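Local coordinates for protein prefoldin beta subunit 1 (Thermococcus sp., PDB 2ZQM) that acts as a molecular chaperone that stabilises a range of proteins and seems to fulfil an ATP-independent, HSP70-like function in archaeal de novo protein folding, at residues V32-E35 and L36-K40; I79-L82 and E83-N87. All blocks are in the same frame, centred on the assembly; numbering follows the deposited sequence.

Overall arrangement
Contacts 1 and 2 are short stretches of about two and a half helical turns that face each other across the antiparallel coiled coil of the prefoldin beta subunit, their centres about 9 Å apart. Contact 1 lies on helix 6-47 and is partly buried, with Val32, Leu36 and Ala39 enclosed; contact 2, on helix 68-111, is closer to the surface, and Leu82 is its one buried residue. Both rest on i to i+4 backbone bonds and set a carboxylate against an aliphatic side chain. Contact 1 adds the Thr37 hydroxyl, contact 2 the Arg85 guanidinium near Leu82. Between the helices, Gln33 packs on Leu86, while Lys40 and Glu83 form a long, weak ion pair.

Contact 1 of 2, residues V32-E35 and L36-K40; sequences VQLE and LTEAK
Thr37 turns OG1 to lie beside its own backbone N, chi1 -63°, and this rotation brings the hydroxyl back over the preceding turn to the carbonyl of Gln33. The site is a short stretch of helix 6-47, the first long arm of the prefoldin coiled coil, and the contact is local, between residues four apart. Gln33 O is gripped twice: Thr37 OG1 donates to it at 2.9 Å, and Thr37 N also reaches Gln33 O at 2.9 Å. The two donors come from opposite faces of the carbonyl plane, each tilted about 30° out of it, so both fit on the one oxygen, and the hydroxyl has a fixed partner within its own helix.

Glu38 and Leu34 meet on an exposed flank. Leu34 has CG anti to the backbone N (chi1 173°), which carries its branched end along the helix until CD1 stands 3.7 Å from Glu38 OE2. The two side chains cross obliquely, so the carboxylate is laid against methyl and methine carbon. Beneath them Glu38 N donates to Leu34 O at 3.0 Å, and the N-H points almost straight at the oxygen.

On the side turned to helix 68-111, Val32 packs on Arg85 and Leu89, and Glu35 touches Leu82. The backbone beneath this face is regular: Leu36 N bonds to Val32 O at 2.9 Å, and Ala39 N to Glu35 O at 2.9 Å. The small side chain of Ala39 stays close to that last acceptor, CB lying 3.5 Å from Glu35 O.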
loop_
_atom_site.group_PDB
_atom_site.type_symbol
_atom_site.label_atom_id
_atom_site.label_comp_id
_atom_site.label_asym_id
_atom_site.label_seq_id
_atom_site.Cartn_x
_atom_site.Cartn_y
_atom_site.Cartn_z
ATOM N N VAL A 32 -9.762 -10.143 7.766
ATOM C CA VAL A 32 -10.189 -10.332 9.154
ATOM C C VAL A 32 -9.478 -11.540 9.792
ATOM O O VAL A 32 -9.046 -11.477 10.942
ATOM C CB VAL A 32 -11.731 -10.525 9.248
ATOM C CG1 VAL A 32 -12.117 -11.008 10.635
ATOM C CG2 VAL A 32 -12.445 -9.198 8.965
ATOM N N GLN A 33 -9.360 -12.628 9.034
ATOM C CA GLN A 33 -8.710 -13.844 9.528
ATOM C C GLN A 33 -7.240 -13.610 9.864
ATOM O O GLN A 33 -6.725 -14.159 10.835
ATOM C CB GLN A 33 -8.807 -14.975 8.495
ATOM C CG GLN A 33 -10.191 -15.579 8.314
ATOM C CD GLN A 33 -10.214 -16.695 7.274
ATOM O OE1 GLN A 33 -9.812 -16.497 6.124
ATOM N NE2 GLN A 33 -10.697 -17.868 7.673
ATOM N N LEU A 34 -6.563 -12.797 9.059
ATOM C CA LEU A 34 -5.150 -12.513 9.291
ATOM C C LEU A 34 -4.991 -11.720 10.589
ATOM O O LEU A 34 -4.133 -12.026 11.420
ATOM C CB LEU A 34 -4.575 -11.730 8.119
ATOM C CG LEU A 34 -3.144 -11.226 8.303
ATOM C CD1 LEU A 34 -2.225 -12.375 8.740
ATOM C CD2 LEU A 34 -2.667 -10.610 6.996
ATOM N N GLU A 35 -5.821 -10.695 10.752
ATOM C CA GLU A 35 -5.792 -9.880 11.947
ATOM C C GLU A 35 -6.112 -10.727 13.167
ATOM O O GLU A 35 -5.524 -10.542 14.238
ATOM C CB GLU A 35 -6.825 -8.761 11.854
ATOM C CG GLU A 35 -6.446 -7.624 10.942
ATOM C CD GLU A 35 -7.563 -6.599 10.828
ATOM O OE1 GLU A 35 -8.033 -6.109 11.882
ATOM O OE2 GLU A 35 -7.968 -6.289 9.689
ATOM N N LEU A 36 -7.044 -11.658 13.006
ATOM C CA LEU A 36 -7.436 -12.511 14.123
ATOM C C LEU A 36 -6.276 -13.429 14.518
ATOM O O LEU A 36 -6.017 -13.658 15.699
ATOM C CB LEU A 36 -8.664 -13.337 13.748
ATOM C CG LEU A 36 -9.161 -14.344 14.782
ATOM C CD1 LEU A 36 -9.513 -13.613 16.077
ATOM C CD2 LEU A 36 -10.372 -15.086 14.219
ATOM N N THR A 37 -5.566 -13.941 13.521
ATOM C CA THR A 37 -4.441 -14.827 13.791
ATOM C C THR A 37 -3.347 -14.063 14.518
ATOM O O THR A 37 -2.765 -14.567 15.476
ATOM C CB THR A 37 -3.883 -15.419 12.484
ATOM O OG1 THR A 37 -4.901 -16.213 11.862
ATOM C CG2 THR A 37 -2.665 -16.297 12.770
ATOM N N GLU A 38 -3.065 -12.847 14.069
ATOM C CA GLU A 38 -2.044 -12.036 14.708
ATOM C C GLU A 38 -2.434 -11.707 16.151
ATOM O O GLU A 38 -1.600 -11.775 17.064
ATOM C CB GLU A 38 -1.837 -10.747 13.919
ATOM C CG GLU A 38 -1.512 -10.977 12.446
ATOM C CD GLU A 38 -1.526 -9.691 11.625
ATOM O OE1 GLU A 38 -2.371 -8.803 11.901
ATOM O OE2 GLU A 38 -0.703 -9.576 10.686
ATOM N N ALA A 39 -3.698 -11.359 16.369
ATOM C CA ALA A 39 -4.149 -11.027 17.722
ATOM C C ALA A 39 -4.044 -12.231 18.660
ATOM O O ALA A 39 -3.649 -12.091 19.823
ATOM C CB ALA A 39 -5.585 -10.508 17.691
ATOM N N LYS A 40 -4.401 -13.409 18.165
ATOM C CA LYS A 40 -4.332 -14.607 18.989
ATOM C C LYS A 40 -2.881 -14.916 19.341
ATOM O O LYS A 40 -2.583 -15.304 20.469
ATOM C CB LYS A 40 -4.974 -15.792 18.266
ATOM C CG LYS A 40 -6.507 -15.745 18.248
ATOM C CD LYS A 40 -7.083 -17.002 17.621
ATOM C CE LYS A 40 -8.609 -17.001 17.695
ATOM N NZ LYS A 40 -9.195 -18.240 17.107
#

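Contact 2 of 2, residues I79-L82 and E83-N87; sequences IETL and EVRLN
Ile79 and Glu83 run side by side and point the same way, one turn apart on helix 68-111, the second long arm of the antiparallel coiled coil of prefoldin. Main-chain hydrogen bonds set the spacing. Glu83 N donates to Ile79 O at 2.9 Å, Val84 N to Glu80 O and Arg85 N to Thr81 O follow at 3.1 Å each, and Leu86 N closes the series on Leu82 O at 2.8 Å. All four pair residues i and i+4, the pattern of an uninterrupted alpha-helix.

Contacts made by aliphatic carbon form a second class. Ile79 CG2 lies over one face of the Glu83 carboxylate, 3.7 Å from Glu83 OE2 and nearly as close to Glu83 CD. Glu83 places CG beside its backbone N, chi1 -68°, and extends from there, which lets the chain follow the isoleucine. Ile79 also packs on Leu43 of helix 6-47. Leu82 and Arg85 slant across one another: Leu82 CD2 comes 3.9 Å from Arg85 NH1, after a bend at chi3 (57°) has turned the guanidinium.

Charge supplies a third class, for Glu83 OE2 has a long, weak ion pair with Lys40 NZ of helix 6-47. Replacing Glu83 by an alanine is likely to leave Lys40 without this weak acidic partner and to uncover the side of Ile79 CG2 that the carboxylate now covers.

The last class is a hydrogen bond from side chain to backbone: Thr81 directs its hydroxyl back within its own helix, OG1 bonding to Glu77 O.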
loop_
_atom_site.group_PDB
_atom_site.type_symbol
_atom_site.label_atom_id
_atom_site.label_comp_id
_atom_site.label_asym_id
_atom_site.label_seq_id
_atom_site.Cartn_x
_atom_site.Cartn_y
_atom_site.Cartn_z
ATOM N N ILE A 79 -9.989 -9.891 19.918
ATOM C CA ILE A 79 -10.264 -11.201 19.344
ATOM C C ILE A 79 -11.771 -11.458 19.297
ATOM O O ILE A 79 -12.297 -11.980 18.313
ATOM C CB ILE A 79 -9.578 -12.298 20.179
ATOM C CG1 ILE A 79 -8.065 -12.220 19.954
ATOM C CG2 ILE A 79 -10.136 -13.666 19.820
ATOM C CD1 ILE A 79 -7.253 -12.869 21.068
ATOM N N GLU A 80 -12.459 -11.101 20.374
ATOM C CA GLU A 80 -13.910 -11.282 20.437
ATOM C C GLU A 80 -14.524 -10.555 19.250
ATOM O O GLU A 80 -15.320 -11.123 18.499
ATOM C CB GLU A 80 -14.446 -10.708 21.756
ATOM C CG GLU A 80 -15.972 -10.471 21.765
ATOM C CD GLU A 80 -16.433 -9.637 22.942
ATOM O OE1 GLU A 80 -15.595 -9.316 23.818
ATOM O OE2 GLU A 80 -17.644 -9.307 22.995
ATOM N N THR A 81 -14.127 -9.298 19.071
ATOM C CA THR A 81 -14.633 -8.468 17.982
ATOM C C THR A 81 -14.381 -9.051 16.599
ATOM O O THR A 81 -15.286 -9.104 15.764
ATOM C CB THR A 81 -14.016 -7.053 18.033
ATOM O OG1 THR A 81 -14.488 -6.378 19.206
ATOM C CG2 THR A 81 -14.404 -6.242 16.794
ATOM N N LEU A 82 -13.145 -9.472 16.353
ATOM C CA LEU A 82 -12.782 -10.045 15.068
ATOM C C LEU A 82 -13.541 -11.335 14.780
ATOM O O LEU A 82 -13.890 -11.611 13.631
ATOM C CB LEU A 82 -11.268 -10.288 15.031
ATOM C CG LEU A 82 -10.443 -9.001 14.918
ATOM C CD1 LEU A 82 -8.970 -9.268 15.252
ATOM C CD2 LEU A 82 -10.587 -8.446 13.517
ATOM N N GLU A 83 -13.786 -12.141 15.806
ATOM C CA GLU A 83 -14.529 -13.374 15.582
ATOM C C GLU A 83 -15.985 -13.088 15.217
ATOM O O GLU A 83 -16.573 -13.798 14.404
ATOM C CB GLU A 83 -14.429 -14.284 16.808
ATOM C CG GLU A 83 -12.982 -14.792 16.979
ATOM C CD GLU A 83 -12.789 -15.807 18.084
ATOM O OE1 GLU A 83 -13.652 -15.908 18.986
ATOM O OE2 GLU A 83 -11.747 -16.499 18.051
ATOM N N VAL A 84 -16.568 -12.049 15.807
ATOM C CA VAL A 84 -17.948 -11.702 15.470
ATOM C C VAL A 84 -17.964 -11.265 13.998
ATOM O O VAL A 84 -18.861 -11.631 13.234
ATOM C CB VAL A 84 -18.485 -10.522 16.324
ATOM C CG1 VAL A 84 -19.810 -10.008 15.734
ATOM C CG2 VAL A 84 -18.732 -10.974 17.761
ATOM N N ARG A 85 -16.961 -10.484 13.606
ATOM C CA ARG A 85 -16.883 -9.994 12.236
ATOM C C ARG A 85 -16.632 -11.130 11.270
ATOM O O ARG A 85 -17.212 -11.177 10.197
ATOM C CB ARG A 85 -15.771 -8.953 12.103
ATOM C CG ARG A 85 -16.055 -7.645 12.828
ATOM C CD ARG A 85 -14.925 -6.663 12.606
ATOM N NE ARG A 85 -14.720 -6.430 11.178
ATOM C CZ ARG A 85 -13.574 -5.997 10.663
ATOM N NH1 ARG A 85 -12.544 -5.751 11.467
ATOM N NH2 ARG A 85 -13.454 -5.830 9.351
ATOM N N LEU A 86 -15.764 -12.055 11.666
ATOM C CA LEU A 86 -15.441 -13.190 10.825
ATOM C C LEU A 86 -16.693 -14.027 10.564
ATOM O O LEU A 86 -16.954 -14.422 9.433
ATOM C CB LEU A 86 -14.360 -14.052 11.492
ATOM C CG LEU A 86 -13.975 -15.315 10.710
ATOM C CD1 LEU A 86 -13.433 -14.892 9.364
ATOM C CD2 LEU A 86 -12.936 -16.137 11.490
ATOM N N ASN A 87 -17.475 -14.293 11.604
ATOM C CA ASN A 87 -18.683 -15.085 11.427
ATOM C C ASN A 87 -19.673 -14.434 10.474
ATOM O O ASN A 87 -20.269 -15.115 9.649
ATOM C CB ASN A 87 -19.367 -15.333 12.771
ATOM C CG ASN A 87 -18.591 -16.290 13.640
ATOM O OD1 ASN A 87 -17.667 -16.956 13.168
ATOM N ND2 ASN A 87 -18.964 -16.377 14.911
#